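Local coordinates for protein aldehyde dehydrogenase (Trypanosoma brucei, PDB 5MYP) that probably oxidises aldehydes to carboxylic acids with NAD+ as cofactor, as a glycosomal member of the aldehyde dehydrogenase family, at residues D35-L47 and R81-V95. Residues are numbered along the deposited sequence; the frame is centred on the assembly and turned at random.
Sequences DLKKRKQVLRSLL and RNEVWHLIEHMDEYV
Lys40 NZ forms a 2.7 Å salt bridge with Asp92 OD2, meeting the syn lone pair of that oxygen. The lysine chain is extended beyond CG, and the two side chains cross at about a right angle. A water donates to Asp92 OD1, so each carboxylate oxygen has a polar partner. Beneath this ion pair the two antiparallel helices, their segment axes 9.7 Å apart at 163°, interlock by knobs-into-holes packing. Met91 enters the hole formed by Leu36, Arg39, Lys40 and Leu43. Met91 CG stands anti to the backbone N (chi1 -172°), and a bend at chi3 turns the methyl toward Leu43, where Met91 CE and Leu43 CD1 meet tip to tip at 3.3 Å, closer than usual van der Waals contact. Leu43 in turn fills the hole of Val84, Leu87, Ile88 and Met91, its CB lying 3.7 Å from Ile88 CG1. At one end, Leu36 reaches Val95 tip to tip and lays CD1 over the face of the Arg39 guanidinium, which donates from NH2 to Arg34 O and from NH1 to Ala143 O. At the other end, Leu47 puts CB 3.7 Å from Val84 CG1 and CD2 in the plane of the Trp85 indole, 3.6 Å from NE1 at the ring edge. Leu139 of helix 132-143 touches both Leu43 and Val84, joining this helical pair to a third helix. The contact is thus chiefly apolar, with its direct charge pairing confined to an exposed margin, where solvent would probably weaken the attraction between Lys40 and Asp92.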
ATOM      1  N   ASP A  35       7.725  -9.759  21.604  0.50 16.57           N
ATOM      2  CA  ASP A  35       9.096  -9.518  22.053  0.50 16.79           C
ATOM      3  C   ASP A  35      10.099  -9.969  20.995  0.50 16.57           C
ATOM      4  O   ASP A  35       9.917 -11.013  20.361  0.50 16.06           O
ATOM      5  CB  ASP A  35       9.367 -10.246  23.374  0.50 17.06           C
ATOM      6  CG  ASP A  35      10.611  -9.735  24.081  0.50 17.36           C
ATOM      7  OD1 ASP A  35      11.718  -9.825  23.508  0.50 17.92           O
ATOM      8  OD2 ASP A  35      10.485  -9.249  25.226  0.50 17.65           O
ATOM      9  N   LEU A  36      11.149  -9.170  20.808  1.00 16.45           N
ATOM     10  CA  LEU A  36      12.197  -9.461  19.812  1.00 17.07           C
ATOM     11  C   LEU A  36      12.877 -10.818  20.041  1.00 16.97           C
ATOM     12  O   LEU A  36      13.216 -11.505  19.079  1.00 16.51           O
ATOM     13  CB  LEU A  36      13.251  -8.342  19.777  1.00 17.50           C
ATOM     14  CG  LEU A  36      12.979  -7.157  18.835  1.00 17.98           C
ATOM     15  CD1 LEU A  36      11.527  -6.699  18.813  1.00 18.10           C
ATOM     16  CD2 LEU A  36      13.891  -5.986  19.169  1.00 18.35           C
ATOM     17  N   LYS A  37      13.038 -11.198  21.309  1.00 17.25           N
ATOM     18  CA  LYS A  37      13.568 -12.517  21.669  1.00 17.54           C
ATOM     19  C   LYS A  37      12.751 -13.651  21.037  1.00 16.53           C
ATOM     20  O   LYS A  37      13.322 -14.591  20.481  1.00 16.14           O
ATOM     21  CB  LYS A  37      13.612 -12.699  23.195  1.00 19.10           C
ATOM     22  CG  LYS A  37      14.406 -13.923  23.664  1.00 20.49           C
ATOM     23  CD  LYS A  37      13.819 -14.631  24.888  1.00 21.57           C
ATOM     24  CE  LYS A  37      13.524 -13.700  26.054  1.00 22.54           C
ATOM     25  NZ  LYS A  37      14.646 -12.771  26.373  1.00 23.27           N
ATOM     26  N   LYS A  38      11.424 -13.553  21.124  0.50 16.17           N
ATOM     27  CA  LYS A  38      10.525 -14.536  20.519  0.50 15.92           C
ATOM     28  C   LYS A  38      10.629 -14.544  18.988  0.50 15.49           C
ATOM     29  O   LYS A  38      10.640 -15.609  18.372  0.50 15.35           O
ATOM     30  CB  LYS A  38       9.078 -14.262  20.944  0.50 16.00           C
ATOM     31  CG  LYS A  38       8.847 -14.235  22.448  0.50 16.16           C
ATOM     32  CD  LYS A  38       8.862 -15.632  23.046  0.50 16.26           C
ATOM     33  CE  LYS A  38       8.039 -15.692  24.324  0.50 16.33           C
ATOM     34  NZ  LYS A  38       7.811 -17.091  24.775  0.50 16.41           N
ATOM     35  N   ARG A  39      10.713 -13.358  18.385  1.00 15.26           N
ATOM     36  CA  ARG A  39      10.810 -13.232  16.923  1.00 15.21           C
ATOM     37  C   ARG A  39      12.101 -13.845  16.385  1.00 15.53           C
ATOM     38  O   ARG A  39      12.072 -14.555  15.383  1.00 15.50           O
ATOM     39  CB  ARG A  39      10.726 -11.769  16.482  1.00 14.85           C
ATOM     40  CG  ARG A  39       9.417 -11.077  16.805  1.00 14.52           C
ATOM     41  CD  ARG A  39       9.381  -9.686  16.203  1.00 14.30           C
ATOM     42  NE  ARG A  39       8.561  -8.749  16.973  1.00 14.07           N
ATOM     43  CZ  ARG A  39       8.399  -7.463  16.666  1.00 13.92           C
ATOM     44  NH1 ARG A  39       8.973  -6.937  15.584  1.00 13.79           N
ATOM     45  NH2 ARG A  39       7.643  -6.692  17.440  1.00 13.78           N
ATOM     46  N   LYS A  40      13.220 -13.573  17.057  1.00 15.90           N
ATOM     47  CA  LYS A  40      14.510 -14.178  16.700  1.00 16.67           C
ATOM     48  C   LYS A  40      14.511 -15.694  16.883  1.00 16.99           C
ATOM     49  O   LYS A  40      15.067 -16.400  16.046  1.00 16.97           O
ATOM     50  CB  LYS A  40      15.658 -13.546  17.495  1.00 16.87           C
ATOM     51  CG  LYS A  40      15.939 -12.103  17.097  1.00 17.31           C
ATOM     52  CD  LYS A  40      17.081 -11.513  17.918  1.00 17.58           C
ATOM     53  CE  LYS A  40      17.088  -9.997  17.806  1.00 17.83           C
ATOM     54  NZ  LYS A  40      18.213  -9.351  18.536  1.00 18.09           N
ATOM     55  N   GLN A  41      13.885 -16.188  17.957  1.00 17.89           N
ATOM     56  CA  GLN A  41      13.720 -17.641  18.164  1.00 18.67           C
ATOM     57  C   GLN A  41      12.990 -18.305  16.987  1.00 18.11           C
ATOM     58  O   GLN A  41      13.434 -19.339  16.484  1.00 17.39           O
ATOM     59  CB  GLN A  41      12.974 -17.946  19.471  1.00 19.96           C
ATOM     60  CG  GLN A  41      13.824 -17.851  20.727  1.00 21.70           C
ATOM     61  CD  GLN A  41      13.031 -17.999  22.026  1.00 23.16           C
ATOM     62  OE1 GLN A  41      13.604 -17.906  23.115  1.00 24.96           O
ATOM     63  NE2 GLN A  41      11.717 -18.220  21.922  1.00 24.02           N
ATOM     64  N   VAL A  42      11.890 -17.691  16.549  1.00 17.82           N
ATOM     65  CA  VAL A  42      11.093 -18.220  15.434  1.00 17.96           C
ATOM     66  C   VAL A  42      11.868 -18.184  14.113  1.00 17.92           C
ATOM     67  O   VAL A  42      11.834 -19.152  13.347  1.00 17.61           O
ATOM     68  CB  VAL A  42       9.748 -17.463  15.287  1.00 18.21           C
ATOM     69  CG1 VAL A  42       9.027 -17.824  13.999  1.00 18.51           C
ATOM     70  CG2 VAL A  42       8.849 -17.748  16.476  1.00 18.49           C
ATOM     71  N   LEU A  43      12.552 -17.071  13.851  1.00 18.05           N
ATOM     72  CA  LEU A  43      13.377 -16.947  12.647  1.00 18.29           C
ATOM     73  C   LEU A  43      14.516 -17.960  12.631  1.00 18.36           C
ATOM     74  O   LEU A  43      14.741 -18.606  11.612  1.00 18.07           O
ATOM     75  CB  LEU A  43      13.919 -15.523  12.490  1.00 18.42           C
ATOM     76  CG  LEU A  43      12.866 -14.449  12.173  1.00 18.59           C
ATOM     77  CD1 LEU A  43      13.530 -13.084  12.208  1.00 18.78           C
ATOM     78  CD2 LEU A  43      12.176 -14.684  10.828  1.00 18.72           C
ATOM     79  N   ARG A  44      15.222 -18.095  13.755  0.70 19.01           N
ATOM     80  CA  ARG A  44      16.286 -19.106  13.890  0.70 19.54           C
ATOM     81  C   ARG A  44      15.761 -20.532  13.685  0.70 18.73           C
ATOM     82  O   ARG A  44      16.435 -21.363  13.079  0.70 18.28           O
ATOM     83  CB  ARG A  44      16.979 -19.009  15.255  0.70 20.85           C
ATOM     84  CG  ARG A  44      17.942 -17.833  15.381  0.70 22.18           C
ATOM     85  CD  ARG A  44      18.880 -17.978  16.573  0.70 23.39           C
ATOM     86  NE  ARG A  44      18.232 -18.544  17.761  0.70 24.27           N
ATOM     87  CZ  ARG A  44      17.692 -17.856  18.773  0.70 25.18           C
ATOM     88  NH1 ARG A  44      17.694 -16.519  18.810  0.70 25.74           N
ATOM     89  NH2 ARG A  44      17.140 -18.527  19.785  0.70 25.51           N
ATOM     90  N   SER A  45      14.547 -20.815  14.195  0.50 18.10           N
ATOM     91  CA  SER A  45      13.889 -22.123  14.012  0.50 17.72           C
ATOM     92  C   SER A  45      13.505 -22.379  12.557  0.50 17.42           C
ATOM     93  O   SER A  45      13.609 -23.508  12.080  0.50 17.47           O
ATOM     94  CB  SER A  45      12.643 -22.239  14.894  0.50 17.64           C
ATOM     95  OG  SER A  45      12.949 -21.980  16.251  0.50 17.42           O
ATOM     96  N   LEU A  46      13.059 -21.337  11.853  1.00 17.05           N
ATOM     97  CA  LEU A  46      12.776 -21.437  10.412  1.00 16.61           C
ATOM     98  C   LEU A  46      14.056 -21.603   9.577  1.00 16.30           C
ATOM     99  O   LEU A  46      14.040 -22.286   8.559  1.00 15.75           O
ATOM    100  CB  LEU A  46      11.941 -20.248   9.920  1.00 16.46           C
ATOM    101  CG  LEU A  46      10.481 -20.280  10.375  1.00 16.50           C
ATOM    102  CD1 LEU A  46       9.773 -18.967  10.087  1.00 16.45           C
ATOM    103  CD2 LEU A  46       9.723 -21.439   9.742  1.00 16.68           C
ATOM    104  N   LEU A  47      15.160 -20.993  10.010  1.00 16.38           N
ATOM    105  CA  LEU A  47      16.474 -21.282   9.420  1.00 16.71           C
ATOM    106  C   LEU A  47      16.811 -22.765   9.581  1.00 16.79           C
ATOM    107  O   LEU A  47      17.227 -23.417   8.616  1.00 16.46           O
ATOM    108  CB  LEU A  47      17.576 -20.420  10.046  1.00 16.92           C
ATOM    109  CG  LEU A  47      19.019 -20.617   9.573  1.00 17.14           C
ATOM    110  CD1 LEU A  47      19.137 -20.443   8.074  1.00 17.35           C
ATOM    111  CD2 LEU A  47      19.931 -19.637  10.294  1.00 17.66           C
ATOM    112  N   ARG A  81      17.931 -18.785   3.062  1.00 20.39           N
ATOM    113  CA  ARG A  81      18.965 -18.696   4.100  1.00 21.70           C
ATOM    114  C   ARG A  81      19.437 -17.256   4.291  1.00 20.93           C
ATOM    115  O   ARG A  81      19.515 -16.769   5.422  1.00 20.72           O
ATOM    116  CB  ARG A  81      20.160 -19.595   3.762  1.00 23.50           C
ATOM    117  CG  ARG A  81      21.157 -19.747   4.893  1.00 25.26           C
ATOM    118  CD  ARG A  81      22.371 -20.533   4.453  1.00 27.27           C
ATOM    119  NE  ARG A  81      23.272 -19.707   3.648  1.00 28.95           N
ATOM    120  CZ  ARG A  81      24.318 -20.163   2.956  1.00 30.62           C
ATOM    121  NH1 ARG A  81      24.620 -21.463   2.934  1.00 31.39           N
ATOM    122  NH2 ARG A  81      25.070 -19.306   2.266  1.00 31.32           N
ATOM    123  N   ASN A  82      19.725 -16.577   3.182  1.00 20.60           N
ATOM    124  CA  ASN A  82      20.147 -15.174   3.215  1.00 20.67           C
ATOM    125  C   ASN A  82      19.067 -14.254   3.783  1.00 19.91           C
ATOM    126  O   ASN A  82      19.382 -13.306   4.499  1.00 18.86           O
ATOM    127  CB  ASN A  82      20.556 -14.691   1.816  1.00 21.69           C
ATOM    128  CG  ASN A  82      21.794 -15.404   1.283  1.00 22.64           C
ATOM    129  OD1 ASN A  82      22.591 -15.958   2.042  1.00 23.45           O
ATOM    130  ND2 ASN A  82      21.950 -15.397  -0.034  1.00 23.61           N
ATOM    131  N   GLU A  83      17.803 -14.538   3.466  1.00 19.24           N
ATOM    132  CA  GLU A  83      16.670 -13.764   3.994  1.00 19.41           C
ATOM    133  C   GLU A  83      16.570 -13.871   5.515  1.00 18.99           C
ATOM    134  O   GLU A  83      16.387 -12.860   6.190  1.00 18.55           O
ATOM    135  CB  GLU A  83      15.350 -14.223   3.358  1.00 19.89           C
ATOM    136  CG  GLU A  83      14.147 -13.334   3.660  1.00 20.33           C
ATOM    137  CD  GLU A  83      14.174 -11.997   2.939  1.00 20.97           C
ATOM    138  OE1 GLU A  83      14.989 -11.803   2.008  1.00 22.41           O
ATOM    139  OE2 GLU A  83      13.353 -11.127   3.295  1.00 21.04           O
ATOM    140  N   VAL A  84      16.695 -15.084   6.051  1.00 19.24           N
ATOM    141  CA  VAL A  84      16.642 -15.278   7.506  1.00 20.04           C
ATOM    142  C   VAL A  84      17.795 -14.542   8.185  1.00 20.35           C
ATOM    143  O   VAL A  84      17.577 -13.828   9.170  1.00 19.83           O
ATOM    144  CB  VAL A  84      16.685 -16.761   7.944  1.00 20.18           C
ATOM    145  CG1 VAL A  84      16.682 -16.848   9.471  1.00 20.54           C
ATOM    146  CG2 VAL A  84      15.503 -17.543   7.396  1.00 20.53           C
ATOM    147  N   TRP A  85      19.008 -14.721   7.667  1.00 21.10           N
ATOM    148  CA  TRP A  85      20.194 -14.054   8.235  1.00 21.94           C
ATOM    149  C   TRP A  85      20.036 -12.534   8.213  1.00 21.52           C
ATOM    150  O   TRP A  85      20.322 -11.869   9.210  1.00 21.00           O
ATOM    151  CB  TRP A  85      21.481 -14.403   7.475  1.00 23.20           C
ATOM    152  CG  TRP A  85      21.969 -15.810   7.529  1.00 24.67           C
ATOM    153  CD1 TRP A  85      21.404 -16.867   8.180  1.00 25.03           C
ATOM    154  CD2 TRP A  85      23.127 -16.331   6.851  1.00 25.66           C
ATOM    155  NE1 TRP A  85      22.156 -18.007   7.980  1.00 25.82           N
ATOM    156  CE2 TRP A  85      23.213 -17.707   7.163  1.00 26.02           C
ATOM    157  CE3 TRP A  85      24.105 -15.765   6.014  1.00 26.27           C
ATOM    158  CZ2 TRP A  85      24.236 -18.529   6.666  1.00 26.54           C
ATOM    159  CZ3 TRP A  85      25.127 -16.583   5.524  1.00 26.52           C
ATOM    160  CH2 TRP A  85      25.179 -17.950   5.852  1.00 26.41           C
ATOM    161  N   HIS A  86      19.563 -11.998   7.081  1.00 21.03           N
ATOM    162  CA  HIS A  86      19.272 -10.571   6.953  1.00 21.11           C
ATOM    163  C   HIS A  86      18.301 -10.099   8.037  1.00 19.92           C
ATOM    164  O   HIS A  86      18.576  -9.125   8.733  1.00 19.18           O
ATOM    165  CB  HIS A  86      18.694 -10.265   5.563  1.00 22.59           C
ATOM    166  CG  HIS A  86      18.296  -8.835   5.367  1.00 23.95           C
ATOM    167  ND1 HIS A  86      19.010  -7.968   4.569  1.00 25.41           N
ATOM    168  CD2 HIS A  86      17.260  -8.119   5.870  1.00 24.78           C
ATOM    169  CE1 HIS A  86      18.434  -6.778   4.592  1.00 25.75           C
ATOM    170  NE2 HIS A  86      17.371  -6.844   5.374  1.00 25.46           N
ATOM    171  N   LEU A  87      17.172 -10.792   8.170  1.00 18.88           N
ATOM    172  CA  LEU A  87      16.117 -10.375   9.103  1.00 18.62           C
ATOM    173  C   LEU A  87      16.551 -10.455  10.569  1.00 18.76           C
ATOM    174  O   LEU A  87      16.241  -9.549  11.343  1.00 18.15           O
ATOM    175  CB  LEU A  87      14.817 -11.167   8.862  1.00 18.19           C
ATOM    176  CG  LEU A  87      14.098 -10.825   7.544  1.00 18.09           C
ATOM    177  CD1 LEU A  87      12.968 -11.806   7.281  1.00 18.10           C
ATOM    178  CD2 LEU A  87      13.577  -9.391   7.532  1.00 17.99           C
ATOM    179  N   ILE A  88      17.282 -11.508  10.939  1.00 19.10           N
ATOM    180  CA  ILE A  88      17.820 -11.631  12.305  1.00 20.11           C
ATOM    181  C   ILE A  88      18.857 -10.531  12.578  1.00 20.74           C
ATOM    182  O   ILE A  88      18.761  -9.831  13.590  1.00 20.92           O
ATOM    183  CB  ILE A  88      18.434 -13.030  12.576  1.00 20.10           C
ATOM    184  CG1 ILE A  88      17.338 -14.101  12.552  1.00 20.12           C
ATOM    185  CG2 ILE A  88      19.155 -13.061  13.928  1.00 20.23           C
ATOM    186  CD1 ILE A  88      17.855 -15.526  12.483  1.00 20.43           C
ATOM    187  N   GLU A  89      19.824 -10.385  11.672  1.00 21.92           N
ATOM    188  CA  GLU A  89      20.900  -9.386  11.810  1.00 23.31           C
ATOM    189  C   GLU A  89      20.399  -7.953  11.959  1.00 22.74           C
ATOM    190  O   GLU A  89      20.938  -7.194  12.766  1.00 22.69           O
ATOM    191  CB  GLU A  89      21.845  -9.425  10.601  1.00 24.86           C
ATOM    192  CG  GLU A  89      22.818 -10.598  10.573  1.00 26.54           C
ATOM    193  CD  GLU A  89      23.503 -10.758   9.225  1.00 28.07           C
ATOM    194  OE1 GLU A  89      23.552  -9.774   8.447  1.00 30.05           O
ATOM    195  OE2 GLU A  89      23.996 -11.872   8.940  1.00 29.67           O
ATOM    196  N   HIS A  90      19.385  -7.588  11.174  1.00 22.19           N
ATOM    197  CA  HIS A  90      18.923  -6.198  11.088  1.00 22.35           C
ATOM    198  C   HIS A  90      17.651  -5.872  11.891  1.00 21.45           C
ATOM    199  O   HIS A  90      17.200  -4.729  11.860  1.00 20.71           O
ATOM    200  CB  HIS A  90      18.718  -5.811   9.617  1.00 23.24           C
ATOM    201  CG  HIS A  90      19.962  -5.909   8.789  1.00 24.14           C
ATOM    202  ND1 HIS A  90      21.097  -5.175   9.057  1.00 25.35           N
ATOM    203  CD2 HIS A  90      20.247  -6.650   7.694  1.00 24.87           C
ATOM    204  CE1 HIS A  90      22.031  -5.467   8.170  1.00 25.56           C
ATOM    205  NE2 HIS A  90      21.541  -6.363   7.332  1.00 25.39           N
ATOM    206  N   MET A  91      17.093  -6.842  12.620  1.00 21.23           N
ATOM    207  CA  MET A  91      15.807  -6.646  13.319  1.00 21.05           C
ATOM    208  C   MET A  91      15.832  -5.467  14.286  1.00 20.50           C
ATOM    209  O   MET A  91      14.914  -4.644  14.294  1.00 19.86           O
ATOM    210  CB  MET A  91      15.397  -7.895  14.096  1.00 21.28           C
ATOM    211  CG  MET A  91      13.989  -7.832  14.674  1.00 21.58           C
ATOM    212  SD  MET A  91      13.608  -9.316  15.617  1.00 22.04           S
ATOM    213  CE  MET A  91      13.371 -10.471  14.275  1.00 22.07           C
ATOM    214  N   ASP A  92      16.879  -5.401  15.106  1.00 20.30           N
ATOM    215  CA  ASP A  92      17.021  -4.322  16.086  1.00 20.70           C
ATOM    216  C   ASP A  92      17.086  -2.947  15.423  1.00 20.34           C
ATOM    217  O   ASP A  92      16.558  -1.987  15.962  1.00 21.06           O
ATOM    218  CB  ASP A  92      18.242  -4.560  16.982  1.00 21.31           C
ATOM    219  CG  ASP A  92      18.052  -5.750  17.905  1.00 21.92           C
ATOM    220  OD1 ASP A  92      17.343  -5.595  18.917  1.00 22.26           O
ATOM    221  OD2 ASP A  92      18.606  -6.831  17.615  1.00 22.40           O
ATOM    222  N   GLU A  93      17.708  -2.862  14.248  1.00 20.21           N
ATOM    223  CA  GLU A  93      17.722  -1.621  13.462  1.00 20.44           C
ATOM    224  C   GLU A  93      16.315  -1.277  12.963  1.00 20.35           C
ATOM    225  O   GLU A  93      15.881  -0.133  13.075  1.00 20.19           O
ATOM    226  CB  GLU A  93      18.684  -1.738  12.273  1.00 21.15           C
ATOM    227  CG  GLU A  93      18.911  -0.444  11.496  1.00 21.65           C
ATOM    228  CD  GLU A  93      19.656  -0.651  10.187  1.00 22.51           C
ATOM    229  OE1 GLU A  93      20.395  -1.648  10.065  1.00 22.94           O
ATOM    230  OE2 GLU A  93      19.509   0.185   9.269  1.00 23.21           O
ATOM    231  N   TYR A  94      15.609  -2.272  12.422  1.00 20.15           N
ATOM    232  CA  TYR A  94      14.299  -2.037  11.808  1.00 20.15           C
ATOM    233  C   TYR A  94      13.209  -1.632  12.808  1.00 20.04           C
ATOM    234  O   TYR A  94      12.360  -0.803  12.484  1.00 19.73           O
ATOM    235  CB  TYR A  94      13.857  -3.258  10.985  1.00 20.26           C
ATOM    236  CG  TYR A  94      14.754  -3.626   9.804  1.00 20.64           C
ATOM    237  CD1 TYR A  94      15.644  -2.698   9.234  1.00 21.09           C
ATOM    238  CD2 TYR A  94      14.692  -4.901   9.229  1.00 20.83           C
ATOM    239  CE1 TYR A  94      16.448  -3.040   8.162  1.00 21.18           C
ATOM    240  CE2 TYR A  94      15.497  -5.242   8.146  1.00 21.17           C
ATOM    241  CZ  TYR A  94      16.369  -4.300   7.621  1.00 21.22           C
ATOM    242  OH  TYR A  94      17.174  -4.602   6.557  1.00 22.48           O
ATOM    243  N   VAL A  95      13.242  -2.192  14.016  1.00 19.99           N
ATOM    244  CA  VAL A  95      12.221  -1.886  15.028  1.00 20.30           C
ATOM    245  C   VAL A  95      12.317  -0.483  15.653  1.00 20.40           C
ATOM    246  O   VAL A  95      11.331   0.002  16.202  1.00 20.43           O
ATOM    247  CB  VAL A  95      12.176  -2.945  16.163  1.00 20.44           C
ATOM    248  CG1 VAL A  95      11.787  -4.314  15.617  1.00 20.34           C
ATOM    249  CG2 VAL A  95      13.489  -3.015  16.936  1.00 20.77           C
TER
HETATM  250  O   HOH W   1      18.088  -7.085  21.174  1.00 22.20           O